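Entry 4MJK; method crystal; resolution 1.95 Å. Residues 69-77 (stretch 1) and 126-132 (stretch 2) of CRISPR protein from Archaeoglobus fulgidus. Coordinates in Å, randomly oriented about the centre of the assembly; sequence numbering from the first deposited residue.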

ATOM      1  N   ILE A  69      -2.232  -7.780  25.058  1.00 10.55           N
ATOM      2  CA  ILE A  69      -1.960  -6.978  23.878  1.00  9.00           C
ATOM      3  C   ILE A  69      -3.177  -6.994  22.986  1.00 11.68           C
ATOM      4  O   ILE A  69      -3.608  -8.056  22.538  1.00 12.67           O
ATOM      5  N   GLY A  70      -3.751  -5.816  22.774  1.00 11.44           N
ATOM      6  CA  GLY A  70      -4.927  -5.647  21.930  1.00  8.89           C
ATOM      7  C   GLY A  70      -4.736  -4.417  21.061  1.00  9.95           C
ATOM      8  O   GLY A  70      -3.848  -3.601  21.322  1.00  9.04           O
ATOM      9  N   TRP A  71      -5.564  -4.270  20.033  1.00  8.08           N
ATOM     10  CA  TRP A  71      -5.414  -3.163  19.109  1.00  8.92           C
ATOM     11  C   TRP A  71      -6.740  -2.896  18.433  1.00  9.96           C
ATOM     12  O   TRP A  71      -7.633  -3.747  18.436  1.00  6.85           O
ATOM     13  N   LYS A  72      -6.863  -1.694  17.873  1.00  9.44           N
ATOM     14  CA  LYS A  72      -8.040  -1.306  17.117  1.00 10.82           C
ATOM     15  C   LYS A  72      -7.677  -0.227  16.107  1.00 10.53           C
ATOM     16  O   LYS A  72      -6.757   0.567  16.332  1.00 10.70           O
ATOM     17  N   ALA A  73      -8.400  -0.210  14.994  1.00 11.10           N
ATOM     18  CA  ALA A  73      -8.207   0.802  13.965  1.00 15.01           C
ATOM     19  C   ALA A  73      -8.817   2.084  14.497  1.00 13.46           C
ATOM     20  O   ALA A  73      -9.808   2.027  15.203  1.00 13.35           O
ATOM     21  N   LEU A  74      -8.203   3.224  14.187  1.00 13.24           N
ATOM     22  CA  LEU A  74      -8.749   4.520  14.557  1.00 14.10           C
ATOM     23  C   LEU A  74      -9.472   5.153  13.379  1.00 15.03           C
ATOM     24  O   LEU A  74     -10.429   5.899  13.561  1.00 18.22           O
ATOM     25  N   ASN A  75      -9.032   4.856  12.164  1.00 12.69           N
ATOM     26  CA  ASN A  75      -9.583   5.555  11.005  1.00 16.05           C
ATOM     27  C   ASN A  75      -9.415   4.776   9.709  1.00 15.67           C
ATOM     28  O   ASN A  75      -9.360   5.359   8.632  1.00 15.22           O
ATOM     29  N   CYS A  76      -9.312   3.460   9.800  1.00 12.70           N
ATOM     30  CA  CYS A  76      -8.980   2.694   8.610  1.00 14.76           C
ATOM     31  C   CYS A  76      -9.606   1.311   8.633  1.00 15.36           C
ATOM     32  O   CYS A  76     -10.102   0.840   9.668  1.00 13.15           O
ATOM     33  N   THR A  77      -9.592   0.677   7.469  1.00 13.28           N
ATOM     34  CA  THR A  77     -10.148  -0.654   7.313  1.00 14.00           C
ATOM     35  C   THR A  77      -9.141  -1.463   6.463  1.00 13.95           C
ATOM     36  O   THR A  77      -8.613  -0.966   5.456  1.00 14.38           O
ATOM     37  N   PRO A 126      -3.517   6.020   7.490  1.00 15.71           N
ATOM     38  CA  PRO A 126      -4.220   5.040   8.332  1.00 14.88           C
ATOM     39  C   PRO A 126      -3.498   4.812   9.666  1.00 14.09           C
ATOM     40  O   PRO A 126      -2.270   4.689   9.687  1.00 13.34           O
ATOM     41  N   LYS A 127      -4.259   4.748  10.752  1.00 12.07           N
ATOM     42  CA  LYS A 127      -3.700   4.622  12.087  1.00 12.18           C
ATOM     43  C   LYS A 127      -4.321   3.467  12.866  1.00 12.40           C
ATOM     44  O   LYS A 127      -5.516   3.211  12.760  1.00 11.32           O
ATOM     45  N   ILE A 128      -3.490   2.788  13.651  1.00 10.29           N
ATOM     46  CA  ILE A 128      -3.939   1.730  14.556  1.00 11.36           C
ATOM     47  C   ILE A 128      -3.413   2.025  15.959  1.00 13.41           C
ATOM     48  O   ILE A 128      -2.284   2.491  16.101  1.00 11.51           O
ATOM     49  N   ARG A 129      -4.235   1.792  16.984  1.00 11.38           N
ATOM     50  CA  ARG A 129      -3.798   1.962  18.365  1.00 11.26           C
ATOM     51  C   ARG A 129      -3.592   0.604  19.040  1.00 11.55           C
ATOM     52  O   ARG A 129      -4.486  -0.259  18.997  1.00 11.15           O
ATOM     53  N   TRP A 130      -2.429   0.420  19.660  1.00  9.01           N
ATOM     54  CA  TRP A 130      -2.160  -0.766  20.469  1.00  9.95           C
ATOM     55  C   TRP A 130      -2.251  -0.428  21.952  1.00 11.82           C
ATOM     56  O   TRP A 130      -1.886   0.675  22.378  1.00 11.25           O
ATOM     57  N   PHE A 131      -2.747  -1.384  22.731  1.00  9.01           N
ATOM     58  CA  PHE A 131      -2.840  -1.253  24.176  1.00 11.31           C
ATOM     59  C   PHE A 131      -2.162  -2.504  24.707  1.00 12.36           C
ATOM     60  O   PHE A 131      -2.679  -3.624  24.547  1.00  9.63           O
ATOM     61  N   LEU A 132      -0.978  -2.311  25.289  1.00 10.39           N
ATOM     62  CA  LEU A 132      -0.188  -3.392  25.852  1.00 12.25           C
ATOM     63  C   LEU A 132      -0.163  -3.241  27.365  1.00 15.32           C
ATOM     64  O   LEU A 132      -0.125  -2.115  27.883  1.00 15.77           O
TER

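What sets the direction of each side chain? Residues 69-73 and 127-132 run antiparallel, and paired residues share a face of the sheet. Ile69, Trp71 and Ala73 lie on the same face as Leu132, Trp130 and Ile128, while Lys72 and Arg129 occupy the other. Two hydrogen bonds close the Lys72-Arg129 pair: Lys72 N to Arg129 O at 3.0 Å and Arg129 N to Lys72 O at 2.9 Å.

How do two tryptophans fit opposite each other in a non-hydrogen-bonded pair? The backbone sets Trp71 CB over the face of the Trp130 ring, 3.7 Å from Trp130 CD1 in a CH-pi contact, and the p rotamer of Trp71 (57°) leads its indole away from the neighbouring strand. Trp130, with chi1 at -89°, brings its ring nearer to the first strand; the two five-membered rings lie oblique, their planes at 36°. At the edge of the Trp130 indole sits Ile69, extended as t,t, with CG1 4.0 Å from Trp130 CD1 and 3.9 Å from Leu132 CD1. Ile128 (m,t) places CG2 4.0 Å from Trp71 CB.

Can Lys72 and Arg129 share a face despite their like charges? Lys72 NZ and Arg129 NH1 are 4.3 Å apart, but Lys72 NZ and two guanidinium nitrogens, NE and NH2, find hydrogen bonds elsewhere in the structure. Lys72 starts p and then runs fully extended; Arg129 is t,t before turning at chi3 (m). Leu74 (m,t) lays CD2 over one guanidinium face, 3.9 Å from Arg129 CZ.

What continues the contact beyond the strand pairing? Leu74 N donates to Lys127 O at 3.0 Å, then a side chain takes over: Asn75, p at chi1, brings OD1 to accept from Lys127 N at 2.8 Å. Cys76, also p, points toward the second stretch, with CB 3.6 Å from Pro126 CB and SG 4.3 Å from Ile128 CG1.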

ATOM      1  CB  ILE A  69      -0.717  -7.458  23.102  1.00 13.81           C
ATOM      2  CG1 ILE A  69      -0.544  -6.622  21.821  1.00  9.63           C
ATOM      3  CG2 ILE A  69      -0.816  -8.938  22.775  1.00 11.21           C
ATOM      4  CD1 ILE A  69       0.805  -6.851  21.115  1.00 12.47           C
ATOM      5  CB  TRP A  71      -4.347  -3.479  18.048  1.00  7.28           C
ATOM      6  CG  TRP A  71      -4.640  -4.745  17.282  1.00  8.61           C
ATOM      7  CD1 TRP A  71      -5.287  -4.853  16.080  1.00 10.26           C
ATOM      8  CD2 TRP A  71      -4.335  -6.084  17.694  1.00  8.31           C
ATOM      9  NE1 TRP A  71      -5.389  -6.178  15.716  1.00 10.56           N
ATOM     10  CE2 TRP A  71      -4.815  -6.951  16.698  1.00  8.96           C
ATOM     11  CE3 TRP A  71      -3.696  -6.628  18.816  1.00  8.10           C
ATOM     12  CZ2 TRP A  71      -4.663  -8.329  16.770  1.00  8.99           C
ATOM     13  CZ3 TRP A  71      -3.546  -8.007  18.890  1.00 10.91           C
ATOM     14  CH2 TRP A  71      -4.034  -8.840  17.876  1.00  9.69           C
ATOM     15  CB  LYS A  72      -9.149  -0.799  18.046  1.00 11.65           C
ATOM     16  CG  LYS A  72      -8.803   0.490  18.751  1.00 10.46           C
ATOM     17  CD  LYS A  72      -9.833   0.849  19.809  1.00 12.82           C
ATOM     18  CE  LYS A  72      -9.412   2.114  20.553  1.00 15.67           C
ATOM     19  NZ  LYS A  72     -10.386   2.523  21.639  1.00 21.78           N
ATOM     20  CB  ALA A  73      -8.894   0.381  12.660  1.00 12.06           C
ATOM     21  CB  LEU A  74      -7.630   5.456  15.055  1.00 15.81           C
ATOM     22  CG  LEU A  74      -6.870   4.898  16.274  1.00 16.63           C
ATOM     23  CD1 LEU A  74      -5.672   5.766  16.672  1.00 18.13           C
ATOM     24  CD2 LEU A  74      -7.819   4.722  17.440  1.00 14.51           C
ATOM     25  CB  ASN A  75      -8.885   6.906  10.839  1.00 15.17           C
ATOM     26  CG  ASN A  75      -7.450   6.747  10.396  1.00 18.37           C
ATOM     27  OD1 ASN A  75      -6.864   5.674  10.561  1.00 16.03           O
ATOM     28  ND2 ASN A  75      -6.885   7.784   9.797  1.00 20.01           N
ATOM     29  CB  CYS A  76      -7.454   2.602   8.426  1.00 12.92           C
ATOM     30  SG  CYS A  76      -6.570   1.687   9.729  1.00 14.23           S
ATOM     31  CB  THR A  77     -11.559  -0.576   6.659  1.00 18.45           C
ATOM     32  OG1 THR A  77     -12.276  -1.811   6.858  1.00 25.23           O
ATOM     33  CG2 THR A  77     -11.442  -0.306   5.187  1.00 18.57           C
ATOM     34  CB  PRO A 126      -4.192   3.769   7.486  1.00 13.24           C
ATOM     35  CG  PRO A 126      -3.063   3.969   6.529  1.00 15.63           C
ATOM     36  CD  PRO A 126      -2.976   5.427   6.258  1.00 13.95           C
ATOM     37  CB  LYS A 127      -3.925   5.918  12.876  1.00 13.82           C
ATOM     38  CG  LYS A 127      -3.053   7.079  12.412  1.00 19.22           C
ATOM     39  CD  LYS A 127      -3.199   8.274  13.355  1.00 23.44           C
ATOM     40  CE  LYS A 127      -4.630   8.793  13.356  1.00 28.64           C
ATOM     41  NZ  LYS A 127      -4.915   9.685  14.532  1.00 36.77           N
ATOM     42  CB  ILE A 128      -3.400   0.334  14.101  1.00 11.98           C
ATOM     43  CG1 ILE A 128      -3.973  -0.029  12.723  1.00 11.93           C
ATOM     44  CG2 ILE A 128      -3.754  -0.741  15.151  1.00 10.87           C
ATOM     45  CD1 ILE A 128      -3.421  -1.322  12.148  1.00 13.89           C
ATOM     46  CB  ARG A 129      -4.814   2.793  19.165  1.00 12.36           C
ATOM     47  CG  ARG A 129      -4.427   2.961  20.656  1.00 15.66           C
ATOM     48  CD  ARG A 129      -5.379   3.915  21.419  1.00 13.31           C
ATOM     49  NE  ARG A 129      -5.397   5.242  20.804  1.00 17.06           N
ATOM     50  CZ  ARG A 129      -6.431   6.076  20.852  1.00 22.75           C
ATOM     51  NH1 ARG A 129      -7.535   5.724  21.493  1.00 25.58           N
ATOM     52  NH2 ARG A 129      -6.368   7.260  20.258  1.00 21.91           N
ATOM     53  CB  TRP A 130      -0.773  -1.345  20.182  1.00 10.71           C
ATOM     54  CG  TRP A 130      -0.736  -2.350  19.065  1.00 10.52           C
ATOM     55  CD1 TRP A 130      -0.851  -3.710  19.168  1.00  9.81           C
ATOM     56  CD2 TRP A 130      -0.550  -2.067  17.673  1.00 10.72           C
ATOM     57  NE1 TRP A 130      -0.753  -4.294  17.919  1.00  8.97           N
ATOM     58  CE2 TRP A 130      -0.571  -3.305  16.985  1.00 11.03           C
ATOM     59  CE3 TRP A 130      -0.377  -0.889  16.943  1.00 10.65           C
ATOM     60  CZ2 TRP A 130      -0.430  -3.395  15.595  1.00 13.46           C
ATOM     61  CZ3 TRP A 130      -0.212  -0.981  15.554  1.00 13.38           C
ATOM     62  CH2 TRP A 130      -0.251  -2.223  14.897  1.00 11.84           C
ATOM     63  CB  PHE A 131      -4.323  -1.166  24.592  1.00 10.70           C
ATOM     64  CG  PHE A 131      -4.560  -0.909  26.069  1.00 13.26           C
ATOM     65  CD1 PHE A 131      -3.510  -0.705  26.945  1.00 12.74           C
ATOM     66  CD2 PHE A 131      -5.860  -0.866  26.566  1.00 12.45           C
ATOM     67  CE1 PHE A 131      -3.750  -0.467  28.306  1.00 15.74           C
ATOM     68  CE2 PHE A 131      -6.104  -0.615  27.929  1.00 15.54           C
ATOM     69  CZ  PHE A 131      -5.043  -0.420  28.790  1.00 13.42           C
ATOM     70  CB  LEU A 132       1.251  -3.367  25.313  1.00 14.37           C
ATOM     71  CG  LEU A 132       1.465  -3.988  23.920  1.00 15.70           C
ATOM     72  CD1 LEU A 132       0.797  -3.138  22.858  1.00 13.05           C
ATOM     73  CD2 LEU A 132       2.953  -4.158  23.608  1.00 18.23           C
TER